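Local coordinates for probable 3-hydroxyisobutyrate dehydrogenase (Pseudomonas aeruginosa, PDB 3OBB), which catalyses the NAD-dependent oxidation of L-serine and methyl-L-serine, with low activity toward beta-hydroxyisobutyrate, and works as a homotetramer built as a dimer of dimers, at residues A[12-17]-A[121-126]; A[98-103]-A[253-258]; A[171-176]-A[247-252]; A[179-184]-A[272-277]. One frame throughout, in Å; residues are numbered along the deposited sequence.

Contact 1 (A[12-17]-A[121-126]); sequences GHMGAP and APVSGG. With ACT (acetate ion), chain B; EDO (1,2-ethanediol), chain E.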
loop_
_atom_site.group_PDB
_atom_site.type_symbol
_atom_site.label_atom_id
_atom_site.label_comp_id
_atom_site.label_asym_id
_atom_site.label_seq_id
_atom_site.Cartn_x
_atom_site.Cartn_y
_atom_site.Cartn_z
ATOM N N GLY A 12 -22.882 -25.453 8.756
ATOM C CA GLY A 12 -21.979 -25.377 7.638
ATOM C C GLY A 12 -20.649 -26.012 8.025
ATOM O O GLY A 12 -20.590 -26.895 8.903
ATOM N N HIS A 13 -19.602 -25.536 7.356
ATOM C CA HIS A 13 -18.231 -26.020 7.485
ATOM C C HIS A 13 -17.776 -26.132 8.944
ATOM O O HIS A 13 -17.147 -27.118 9.344
ATOM C CB HIS A 13 -17.308 -25.014 6.766
ATOM C CG HIS A 13 -16.089 -25.624 6.158
ATOM N ND1 HIS A 13 -14.844 -25.019 6.217
ATOM C CD2 HIS A 13 -15.919 -26.785 5.469
ATOM C CE1 HIS A 13 -13.962 -25.776 5.585
ATOM N NE2 HIS A 13 -14.587 -26.848 5.115
HETATM N N MSE A 14 -18.092 -25.091 9.706
HETATM C CA MSE A 14 -17.734 -25.012 11.098
HETATM C C MSE A 14 -18.878 -25.487 12.006
HETATM O O MSE A 14 -18.633 -26.202 12.993
HETATM C CB MSE A 14 -17.340 -23.583 11.418
HETATM C CG MSE A 14 -16.197 -23.061 10.543
HETATM SE SE MSE A 14 -14.542 -23.945 10.975
HETATM C CE MSE A 14 -14.200 -23.097 12.698
ATOM N N GLY A 15 -20.114 -25.104 11.669
ATOM C CA GLY A 15 -21.276 -25.452 12.475
ATOM C C GLY A 15 -21.478 -26.957 12.664
ATOM O O GLY A 15 -21.724 -27.445 13.786
ATOM N N ALA A 16 -21.391 -27.705 11.575
ATOM C CA ALA A 16 -21.598 -29.157 11.667
ATOM C C ALA A 16 -20.664 -29.844 12.685
ATOM O O ALA A 16 -21.157 -30.489 13.613
ATOM C CB ALA A 16 -21.519 -29.838 10.285
ATOM N N PRO A 17 -19.338 -29.717 12.524
ATOM C CA PRO A 17 -18.492 -30.417 13.501
ATOM C C PRO A 17 -18.579 -29.852 14.923
ATOM O O PRO A 17 -18.427 -30.610 15.877
ATOM C CB PRO A 17 -17.053 -30.264 12.936
ATOM C CG PRO A 17 -17.106 -29.099 12.028
ATOM C CD PRO A 17 -18.541 -29.017 11.499
ATOM N N ALA A 121 -19.026 -15.086 20.579
ATOM C CA ALA A 121 -17.930 -15.993 20.782
ATOM C C ALA A 121 -17.470 -16.600 19.445
ATOM O O ALA A 121 -17.566 -17.836 19.238
ATOM C CB ALA A 121 -18.307 -17.073 21.785
ATOM N N PRO A 122 -16.994 -15.733 18.534
ATOM C CA PRO A 122 -16.436 -16.140 17.257
ATOM C C PRO A 122 -15.249 -17.011 17.497
ATOM O O PRO A 122 -14.594 -16.963 18.563
ATOM C CB PRO A 122 -15.946 -14.832 16.647
ATOM C CG PRO A 122 -15.752 -13.928 17.874
ATOM C CD PRO A 122 -16.941 -14.270 18.672
ATOM N N VAL A 123 -14.926 -17.757 16.470
ATOM C CA VAL A 123 -14.102 -18.894 16.663
ATOM C C VAL A 123 -12.915 -18.818 15.706
ATOM O O VAL A 123 -12.988 -18.176 14.635
ATOM C CB VAL A 123 -15.028 -20.140 16.566
ATOM C CG1 VAL A 123 -15.108 -20.661 15.181
ATOM C CG2 VAL A 123 -14.635 -21.172 17.563
ATOM N N SER A 124 -11.802 -19.424 16.119
ATOM C CA SER A 124 -10.577 -19.410 15.331
ATOM C C SER A 124 -9.975 -20.827 15.394
ATOM O O SER A 124 -10.037 -21.494 16.424
ATOM C CB SER A 124 -9.663 -18.317 15.915
ATOM O OG SER A 124 -8.346 -18.410 15.470
ATOM N N GLY A 125 -9.394 -21.281 14.295
ATOM C CA GLY A 125 -9.029 -22.662 14.141
ATOM C C GLY A 125 -9.673 -23.213 12.874
ATOM O O GLY A 125 -10.519 -22.575 12.211
ATOM N N GLY A 126 -9.288 -24.404 12.502
ATOM C CA GLY A 126 -9.804 -24.865 11.250
ATOM C C GLY A 126 -11.112 -25.606 11.329
ATOM O O GLY A 126 -11.613 -25.915 12.399
HETATM C C ACT B . -13.767 -21.923 7.758
HETATM O O ACT B . -12.652 -22.367 7.389
HETATM O OXT ACT B . -14.781 -22.482 7.260
HETATM C CH3 ACT B . -13.880 -20.786 8.731
HETATM C C1 EDO E . -21.266 -24.392 3.637
HETATM O O1 EDO E . -20.550 -25.629 3.789
HETATM C C2 EDO E . -20.446 -23.200 4.152
HETATM O O2 EDO E . -20.103 -23.309 5.549
#

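Contact 2 (A[98-103]-A[253-258]); sequences TIAPTS and AQEAAQ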
loop_
_atom_site.group_PDB
_atom_site.type_symbol
_atom_site.label_atom_id
_atom_site.label_comp_id
_atom_site.label_asym_id
_atom_site.label_seq_id
_atom_site.Cartn_x
_atom_site.Cartn_y
_atom_site.Cartn_z
ATOM N N THR A 98 -18.800 -14.988 12.695
ATOM C CA THR A 98 -17.958 -13.819 12.613
ATOM C C THR A 98 -18.724 -12.738 11.886
ATOM O O THR A 98 -19.071 -12.891 10.697
ATOM C CB THR A 98 -16.626 -14.140 11.901
ATOM O OG1 THR A 98 -15.918 -15.104 12.691
ATOM C CG2 THR A 98 -15.773 -12.883 11.763
ATOM N N ILE A 99 -18.981 -11.654 12.618
ATOM C CA ILE A 99 -19.777 -10.552 12.118
ATOM C C ILE A 99 -19.158 -9.265 12.631
ATOM O O ILE A 99 -18.382 -9.292 13.579
ATOM C CB ILE A 99 -21.264 -10.680 12.568
ATOM C CG1 ILE A 99 -21.403 -10.509 14.093
ATOM C CG2 ILE A 99 -21.840 -12.021 12.105
ATOM C CD1 ILE A 99 -22.864 -10.579 14.615
ATOM N N ALA A 100 -19.477 -8.147 11.997
ATOM C CA ALA A 100 -18.956 -6.859 12.426
ATOM C C ALA A 100 -19.291 -6.604 13.908
ATOM O O ALA A 100 -20.404 -6.898 14.356
ATOM C CB ALA A 100 -19.477 -5.748 11.537
ATOM N N PRO A 101 -18.301 -6.139 14.689
ATOM C CA PRO A 101 -18.520 -5.767 16.073
ATOM C C PRO A 101 -19.744 -4.880 16.299
ATOM O O PRO A 101 -20.463 -5.103 17.265
ATOM C CB PRO A 101 -17.231 -5.016 16.428
ATOM C CG PRO A 101 -16.219 -5.717 15.656
ATOM C CD PRO A 101 -16.869 -6.029 14.340
ATOM N N THR A 102 -19.953 -3.880 15.438
ATOM C CA THR A 102 -21.103 -2.983 15.550
ATOM C C THR A 102 -22.355 -3.851 15.548
ATOM O O THR A 102 -23.170 -3.778 16.466
ATOM C CB THR A 102 -21.167 -1.918 14.415
ATOM O OG1 THR A 102 -20.047 -1.036 14.524
ATOM C CG2 THR A 102 -22.429 -1.076 14.529
ATOM N N SER A 103 -22.478 -4.689 14.530
ATOM C CA SER A 103 -23.595 -5.623 14.429
ATOM C C SER A 103 -23.766 -6.537 15.659
ATOM O O SER A 103 -24.895 -6.757 16.098
ATOM C CB SER A 103 -23.503 -6.421 13.138
ATOM O OG SER A 103 -24.319 -7.563 13.205
ATOM N N ALA A 253 -12.977 -6.127 9.344
ATOM C CA ALA A 253 -11.937 -5.367 10.011
ATOM C C ALA A 253 -11.933 -3.886 9.533
ATOM O O ALA A 253 -11.805 -2.965 10.355
ATOM C CB ALA A 253 -10.573 -6.044 9.826
ATOM N N GLN A 254 -12.137 -3.660 8.229
ATOM C CA GLN A 254 -12.289 -2.300 7.696
ATOM C C GLN A 254 -13.457 -1.538 8.315
ATOM O O GLN A 254 -13.389 -0.318 8.500
ATOM C CB GLN A 254 -12.505 -2.334 6.179
ATOM C CG GLN A 254 -11.358 -2.878 5.435
ATOM C CD GLN A 254 -10.109 -2.079 5.691
ATOM O OE1 GLN A 254 -9.151 -2.601 6.242
ATOM N NE2 GLN A 254 -10.132 -0.784 5.329
ATOM N N GLU A 255 -14.534 -2.263 8.590
ATOM C CA GLU A 255 -15.724 -1.643 9.146
ATOM C C GLU A 255 -15.439 -1.188 10.559
ATOM O O GLU A 255 -15.840 -0.091 10.945
ATOM C CB GLU A 255 -16.893 -2.603 9.112
ATOM C CG GLU A 255 -17.239 -3.023 7.691
ATOM C CD GLU A 255 -18.637 -3.616 7.583
ATOM O OE1 GLU A 255 -19.215 -3.491 6.488
ATOM O OE2 GLU A 255 -19.164 -4.188 8.570
ATOM N N ALA A 256 -14.701 -2.030 11.296
ATOM C CA ALA A 256 -14.250 -1.701 12.652
ATOM C C ALA A 256 -13.291 -0.526 12.611
ATOM O O ALA A 256 -13.347 0.315 13.469
ATOM C CB ALA A 256 -13.613 -2.905 13.339
ATOM N N ALA A 257 -12.442 -0.462 11.595
ATOM C CA ALA A 257 -11.494 0.639 11.456
ATOM C C ALA A 257 -12.230 1.953 11.159
ATOM O O ALA A 257 -11.895 2.990 11.732
ATOM C CB ALA A 257 -10.471 0.333 10.382
ATOM N N GLN A 258 -13.265 1.908 10.313
ATOM C CA GLN A 258 -14.006 3.135 9.987
ATOM C C GLN A 258 -14.684 3.645 11.260
ATOM O O GLN A 258 -14.734 4.865 11.518
ATOM C CB GLN A 258 -15.024 2.889 8.868
ATOM C CG GLN A 258 -15.852 4.124 8.410
ATOM C CD GLN A 258 -17.003 4.448 9.356
ATOM O OE1 GLN A 258 -17.460 3.583 10.123
ATOM N NE2 GLN A 258 -17.502 5.694 9.298
#

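Contact 3 (A[171-176]-A[247-252]); sequences VAKVCN and AKDLGL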
loop_
_atom_site.group_PDB
_atom_site.type_symbol
_atom_site.label_atom_id
_atom_site.label_comp_id
_atom_site.label_asym_id
_atom_site.label_seq_id
_atom_site.Cartn_x
_atom_site.Cartn_y
_atom_site.Cartn_z
ATOM N N VAL A 171 -14.252 -8.062 18.068
ATOM C CA VAL A 171 -13.165 -7.113 17.846
ATOM C C VAL A 171 -11.855 -7.899 17.820
ATOM O O VAL A 171 -11.037 -7.705 16.921
ATOM C CB VAL A 171 -13.126 -5.927 18.913
ATOM C CG1 VAL A 171 -11.971 -5.010 18.653
ATOM C CG2 VAL A 171 -14.440 -5.095 18.883
ATOM N N ALA A 172 -11.670 -8.804 18.798
ATOM C CA ALA A 172 -10.419 -9.555 18.916
ATOM C C ALA A 172 -10.234 -10.399 17.648
ATOM O O ALA A 172 -9.124 -10.448 17.083
ATOM C CB ALA A 172 -10.422 -10.428 20.218
ATOM N N LYS A 173 -11.337 -10.992 17.183
ATOM C CA LYS A 173 -11.371 -11.881 16.013
ATOM C C LYS A 173 -10.954 -11.173 14.727
ATOM O O LYS A 173 -10.149 -11.695 13.952
ATOM C CB LYS A 173 -12.773 -12.517 15.831
ATOM C CG LYS A 173 -12.913 -13.427 14.580
ATOM C CD LYS A 173 -11.947 -14.620 14.624
ATOM C CE LYS A 173 -11.945 -15.417 13.320
ATOM N NZ LYS A 173 -13.268 -16.072 13.020
ATOM N N VAL A 174 -11.531 -9.996 14.489
ATOM C CA VAL A 174 -11.203 -9.257 13.289
ATOM C C VAL A 174 -9.794 -8.662 13.329
ATOM O O VAL A 174 -9.166 -8.533 12.303
ATOM C CB VAL A 174 -12.294 -8.195 12.878
ATOM C CG1 VAL A 174 -13.718 -8.871 12.747
ATOM C CG2 VAL A 174 -12.282 -6.920 13.802
ATOM N N CYS A 175 -9.301 -8.283 14.501
ATOM C CA CYS A 175 -7.905 -7.823 14.623
ATOM C C CYS A 175 -6.939 -8.984 14.335
ATOM O O CYS A 175 -5.936 -8.819 13.614
ATOM C CB CYS A 175 -7.669 -7.311 16.040
ATOM S SG CYS A 175 -8.536 -5.707 16.363
ATOM N N ASN A 176 -7.251 -10.147 14.920
ATOM C CA ASN A 176 -6.422 -11.331 14.802
ATOM C C ASN A 176 -6.356 -11.776 13.360
ATOM O O ASN A 176 -5.283 -12.026 12.874
ATOM C CB ASN A 176 -6.948 -12.491 15.651
ATOM C CG ASN A 176 -6.144 -13.748 15.443
ATOM O OD1 ASN A 176 -5.138 -13.955 16.113
ATOM N ND2 ASN A 176 -6.548 -14.581 14.448
ATOM N N ALA A 247 -11.126 -12.663 2.722
ATOM C CA ALA A 247 -11.497 -11.334 2.176
ATOM C C ALA A 247 -12.680 -10.750 2.949
ATOM O O ALA A 247 -12.733 -9.548 3.204
ATOM C CB ALA A 247 -11.854 -11.429 0.693
ATOM N N LYS A 248 -13.625 -11.612 3.325
ATOM C CA LYS A 248 -14.769 -11.216 4.137
ATOM C C LYS A 248 -14.284 -10.658 5.481
ATOM O O LYS A 248 -14.638 -9.537 5.862
ATOM C CB LYS A 248 -15.706 -12.407 4.338
ATOM C CG LYS A 248 -16.886 -12.180 5.330
ATOM C CD LYS A 248 -16.691 -12.899 6.695
ATOM C CE LYS A 248 -16.554 -14.455 6.589
ATOM N NZ LYS A 248 -15.758 -15.080 7.737
ATOM N N ASP A 249 -13.480 -11.457 6.183
ATOM C CA ASP A 249 -12.928 -11.104 7.502
ATOM C C ASP A 249 -12.185 -9.789 7.456
ATOM O O ASP A 249 -12.295 -8.987 8.349
ATOM C CB ASP A 249 -11.984 -12.219 7.986
ATOM C CG ASP A 249 -12.751 -13.447 8.540
ATOM O OD1 ASP A 249 -14.009 -13.389 8.599
ATOM O OD2 ASP A 249 -12.122 -14.460 8.928
ATOM N N LEU A 250 -11.405 -9.587 6.408
ATOM C CA LEU A 250 -10.664 -8.339 6.225
ATOM C C LEU A 250 -11.672 -7.218 6.050
ATOM O O LEU A 250 -11.467 -6.119 6.519
ATOM C CB LEU A 250 -9.786 -8.463 4.977
ATOM C CG LEU A 250 -8.272 -8.697 4.979
ATOM C CD1 LEU A 250 -7.511 -8.560 6.331
ATOM C CD2 LEU A 250 -7.842 -9.865 4.144
ATOM N N GLY A 251 -12.780 -7.507 5.382
ATOM C CA GLY A 251 -13.815 -6.491 5.129
ATOM C C GLY A 251 -14.464 -6.020 6.426
ATOM O O GLY A 251 -14.659 -4.824 6.619
ATOM N N LEU A 252 -14.767 -6.959 7.315
ATOM C CA LEU A 252 -15.254 -6.643 8.666
ATOM C C LEU A 252 -14.258 -5.806 9.487
ATOM O O LEU A 252 -14.656 -4.898 10.248
ATOM C CB LEU A 252 -15.577 -7.918 9.442
ATOM C CG LEU A 252 -16.649 -8.855 8.887
ATOM C CD1 LEU A 252 -16.823 -10.094 9.769
ATOM C CD2 LEU A 252 -18.015 -8.170 8.632
HETATM O O HOH W 1 -13.373 -16.592 9.943
#

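Contact 4 (A[179-184]-A[272-277]); sequences LLAVLM and SLYRLL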
loop_
_atom_site.group_PDB
_atom_site.type_symbol
_atom_site.label_atom_id
_atom_site.label_comp_id
_atom_site.label_asym_id
_atom_site.label_seq_id
_atom_site.Cartn_x
_atom_site.Cartn_y
_atom_site.Cartn_z
ATOM N N LEU A 179 -4.420 -9.398 11.117
ATOM C CA LEU A 179 -3.007 -9.599 11.345
ATOM C C LEU A 179 -2.506 -10.899 10.635
ATOM O O LEU A 179 -1.437 -10.903 10.028
ATOM C CB LEU A 179 -2.670 -9.583 12.843
ATOM C CG LEU A 179 -1.186 -9.817 13.184
ATOM C CD1 LEU A 179 -0.225 -8.838 12.449
ATOM C CD2 LEU A 179 -0.974 -9.661 14.670
ATOM N N LEU A 180 -3.293 -11.967 10.702
ATOM C CA LEU A 180 -2.962 -13.204 9.969
ATOM C C LEU A 180 -2.779 -12.967 8.465
ATOM O O LEU A 180 -1.865 -13.527 7.849
ATOM C CB LEU A 180 -4.063 -14.260 10.146
ATOM C CG LEU A 180 -4.005 -15.531 9.274
ATOM C CD1 LEU A 180 -2.675 -16.245 9.334
ATOM C CD2 LEU A 180 -5.227 -16.528 9.543
ATOM N N ALA A 181 -3.642 -12.143 7.886
ATOM C CA ALA A 181 -3.600 -11.908 6.468
ATOM C C ALA A 181 -2.309 -11.192 6.145
ATOM O O ALA A 181 -1.626 -11.516 5.189
ATOM C CB ALA A 181 -4.816 -11.067 6.008
ATOM N N VAL A 182 -1.981 -10.192 6.950
ATOM C CA VAL A 182 -0.735 -9.438 6.794
ATOM C C VAL A 182 0.462 -10.359 6.932
ATOM O O VAL A 182 1.375 -10.298 6.100
ATOM C CB VAL A 182 -0.687 -8.344 7.851
ATOM C CG1 VAL A 182 0.718 -7.740 8.006
ATOM C CG2 VAL A 182 -1.799 -7.304 7.546
ATOM N N LEU A 183 0.485 -11.227 7.963
ATOM C CA LEU A 183 1.673 -12.068 8.088
ATOM C C LEU A 183 1.786 -13.122 6.996
ATOM O O LEU A 183 2.905 -13.520 6.623
ATOM C CB LEU A 183 1.854 -12.667 9.502
ATOM C CG LEU A 183 0.797 -13.551 10.047
ATOM C CD1 LEU A 183 1.081 -14.984 9.535
ATOM C CD2 LEU A 183 0.813 -13.451 11.603
HETATM N N MSE A 184 0.637 -13.550 6.490
HETATM C CA MSE A 184 0.601 -14.517 5.394
HETATM C C MSE A 184 1.112 -13.915 4.064
HETATM O O MSE A 184 1.909 -14.525 3.325
HETATM C CB MSE A 184 -0.794 -15.150 5.225
HETATM C CG MSE A 184 -0.872 -16.125 4.045
HETATM SE SE MSE A 184 0.253 -17.728 4.306
HETATM C CE MSE A 184 -0.797 -18.725 5.576
ATOM N N SER A 272 -6.910 -5.463 -0.528
ATOM C CA SER A 272 -6.774 -5.210 -1.960
ATOM C C SER A 272 -6.186 -6.391 -2.727
ATOM O O SER A 272 -6.633 -6.691 -3.811
ATOM C CB SER A 272 -5.941 -3.949 -2.180
ATOM O OG SER A 272 -6.652 -2.830 -1.619
ATOM N N LEU A 273 -5.201 -7.054 -2.141
ATOM C CA LEU A 273 -4.517 -8.208 -2.740
ATOM C C LEU A 273 -5.416 -9.453 -2.756
ATOM O O LEU A 273 -5.469 -10.194 -3.762
ATOM C CB LEU A 273 -3.183 -8.472 -2.027
ATOM C CG LEU A 273 -2.142 -7.327 -2.169
ATOM C CD1 LEU A 273 -0.889 -7.642 -1.373
ATOM C CD2 LEU A 273 -1.729 -6.968 -3.684
ATOM N N TYR A 274 -6.167 -9.643 -1.668
ATOM C CA TYR A 274 -7.190 -10.699 -1.647
ATOM C C TYR A 274 -8.240 -10.466 -2.710
ATOM O O TYR A 274 -8.676 -11.411 -3.364
ATOM C CB TYR A 274 -7.759 -10.948 -0.244
ATOM C CG TYR A 274 -6.852 -11.909 0.468
ATOM C CD1 TYR A 274 -6.867 -13.270 0.131
ATOM C CD2 TYR A 274 -5.897 -11.462 1.397
ATOM C CE1 TYR A 274 -5.996 -14.176 0.724
ATOM C CE2 TYR A 274 -5.008 -12.367 1.995
ATOM C CZ TYR A 274 -5.061 -13.712 1.646
ATOM O OH TYR A 274 -4.185 -14.603 2.204
ATOM N N ARG A 275 -8.610 -9.210 -2.941
ATOM C CA ARG A 275 -9.622 -8.959 -3.959
ATOM C C ARG A 275 -9.113 -9.276 -5.368
ATOM O O ARG A 275 -9.888 -9.715 -6.216
ATOM C CB ARG A 275 -10.216 -7.547 -3.837
ATOM C CG ARG A 275 -10.998 -7.429 -2.522
ATOM C CD ARG A 275 -12.286 -6.675 -2.637
ATOM N NE ARG A 275 -12.955 -6.542 -1.339
ATOM C CZ ARG A 275 -13.262 -5.389 -0.747
ATOM N NH1 ARG A 275 -12.971 -4.234 -1.324
ATOM N NH2 ARG A 275 -13.869 -5.392 0.434
ATOM N N LEU A 276 -7.812 -9.054 -5.586
ATOM C CA LEU A 276 -7.114 -9.429 -6.826
ATOM C C LEU A 276 -7.180 -10.935 -7.019
ATOM O O LEU A 276 -7.420 -11.405 -8.097
ATOM C CB LEU A 276 -5.648 -9.003 -6.727
ATOM C CG LEU A 276 -5.140 -7.750 -7.467
ATOM C CD1 LEU A 276 -6.167 -6.612 -7.670
ATOM C CD2 LEU A 276 -3.775 -7.237 -6.945
ATOM N N LEU A 277 -6.990 -11.688 -5.946
ATOM C CA LEU A 277 -7.101 -13.144 -6.003
ATOM C C LEU A 277 -8.492 -13.569 -6.427
ATOM O O LEU A 277 -8.634 -14.542 -7.167
ATOM C CB LEU A 277 -6.745 -13.784 -4.650
ATOM C CG LEU A 277 -5.248 -13.760 -4.329
ATOM C CD1 LEU A 277 -5.040 -14.264 -2.914
ATOM C CD2 LEU A 277 -4.456 -14.591 -5.371
#

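Contact 1 (A[12-17]-A[121-126])
The two backbones stay well apart where Met14 faces Gly126, 7.9 Å between CA of Met14 and CA of Gly126, and the gap is bridged from one side by the side chain of Met14, deposited as selenomethionine. Its CG lies anti to the carbonyl carbon (chi1 -57°), and two further bends, at chi2 and chi3, fold the chain so that the selenium and the terminal methyl arrive at different places on 121-126. The methyl does most of the touching: CE of Met14 sits 3.6 Å from CG1 of Val123, the two side chains meeting at a slant, and 3.7 Å from the carbonyl O of Gly125. The selenium of Met14 rests 3.8 Å from O of Gly126, the residue that N-caps helix 127-132. Further back along the same chain, CG of Met14 packs against an acetate ion, which His13 also holds: ND1 of His13 donates to OXT of the acetate at 2.7 Å, and the acetate carbon lies at the ring edge, in the plane of the imidazole, with OXT near that plane. The backbone N of His13 donates almost straight (178°) to O2 of a 1,2-ethanediol at 2.9 Å. Both small molecules probably come from the crystallisation liquor. On the far strand, the carbonyl of Val123 holds the active-site Lys173. Residues 12-17 are part of the NAD(+) site, and Gly12 and Gly15 fit the GxGxxG strand-turn-helix motif of a Rossmann fold, here brought up to strand 117-124 of the same domain.

Contact 2 (A[98-103]-A[253-258])
Ala100 and Pro101 face one side of segment 253-258 of helix 243-260, and the backbones come close here, with CA of Pro101 6.8 Å from CA of Ala256. The enclosed side of the contact is purely apolar: CG of the Pro101 ring reaches CB of Ala256 at 4.5 Å, a light touch between a ring carbon and a methyl. Behind it, Pro101 also packs on Gln170 and Val171 of helix 168-196. Ala100 is the N-cap residue of helix 101-112, and Pro101 occupies that helix's first turn. The segment follows strand 92-95 of the Rossmann-type NAD-binding domain, whereas helix 243-260 belongs to the helical C-terminal part; the contact therefore lies where the two halves of the enzyme meet, near the NAD(+)-binding Thr98, whose OG1 is hydrogen-bonded to Lys173. On the solvent side the exposed Glu255 makes the closer approach, to the buried Ala100, which also packs on Leu252. Glu255 has CG beside its backbone N (chi1 -61°) and is extended beyond it, which carries the carboxylate out from the helix, across to the methyl of Ala100. There OE2 of Glu255 stands 3.4 Å from CB of Ala100, a van der Waals approach of a charged oxygen to a methyl group. Farther along, Ala257 packs on Leu193 of a second subunit, and Ala257 and Gln258 both meet Arg275 of a third.

Contact 3 (A[171-176]-A[247-252])
Val174 meets Leu252 where two helices of the C-terminal domain, 168-196 and 243-260, pass beside the active site of this HIBADH-related enzyme, with CA of Val174 6.3 Å from CA of Asp249. The apolar part is one close approach: CG1 of Val174 lies 3.9 Å from CB of Leu252, the side chains crossing at about a right angle. With chi1 at -54°, CG1 of Val174 stands anti to the carbonyl carbon and is the branch presented to the leucine. Beyond the pair, Leu252 also packs on Thr98 and Ala100 of the NAD-binding domain.

The polar part gathers round Asp249, a buried carboxylate paired with Lys248 and linked to Lys173 through water. The NAD(+)-binding Lys248 reaches it directly in a salt bridge, NZ of Lys248 to OD1 of Asp249 at 2.6 Å, the nitrogen lying 37° out of the carboxylate plane. The active-site Lys173 is too distant for that; its NZ is 4.5 Å from OD2 of Asp249, beyond a salt bridge. Lys173 NZ has other partners, Val123 O and Thr98 OG1, while Asn177 ND2 donates to OD2 of Asp249.

Water joins the two helices where the side chains stop short. A single molecule accepts from NZ of Lys173 at 3.1 Å and donates to OD2 of Asp249 at 2.7 Å.

Contact 4 (A[179-184]-A[272-277])
The phenol ring of Tyr274 is the one flat group here, and the methyl of Ala181 comes to it obliquely, its CB 4.2 Å from CE2 of Tyr274. Leu250 of helix 243-260 packs against the same ring and against Ala181, so the tyrosine is set among three helices. At the far end of the ring, OH of Tyr274 lies 4.1 Å from CG of Met184, deposited as selenomethionine, and the two side chains cross at about a right angle. Only the first part of the Met184 chain takes part. Its CG is anti to the backbone N (chi1 178°), and bends at chi2 and chi3 then carry the selenium and CE away from Tyr274, into a setting formed by Ala217, Tyr221, Phe287 and Ser288. The backbones are wide apart, 9.0 Å from CA of Ala181 to CA of Tyr274, a gap spanned by the tyrosine ring reaching to the alanine methyl. These are two helices of the all-helical C-terminal domain, 168-196 and 265-279, and their other sides serve the tetramer: Val182 packs on Val182 of a second subunit, NH1 of Arg275 hydrogen-bonds to the carbonyl O of Ser262 of a third, and Leu276 meets Leu276 of a fourth. Across the two segments the chemistry is van der Waals contact between buried groups. The polar side-chain atom that touches across the contact, OH of Tyr274, is satisfied by a hydrogen bond with the carbonyl O of Phe287, which implies that the ring is anchored at its hydroxyl end by the chain beyond its own helix, while its carbon atoms provide the apolar surface for Ala181.

Contacts 2, 3 and 4 are buried, whereas contact 1 is only partly so, lying at the NAD(+) site with acetate and ethanediol, probably from the crystallisation liquor, bound beside it. Contact 1 belongs wholly to the Rossmann-type domain, contacts 3 and 4 to the helical one, and contact 2 joins the two. Helix 243-260 serves contacts 2 and 3, and helix 168-196 serves contacts 3 and 4; Leu250 links the latter pair through Ala181 and Tyr274. Lys173 ties three contacts together, bonding to Val123 of contact 1 and Thr98 of contact 2. Charge and water concentrate in contact 3 beside the active site, giving way to apolar packing in contact 4, farther from the centre of the chain.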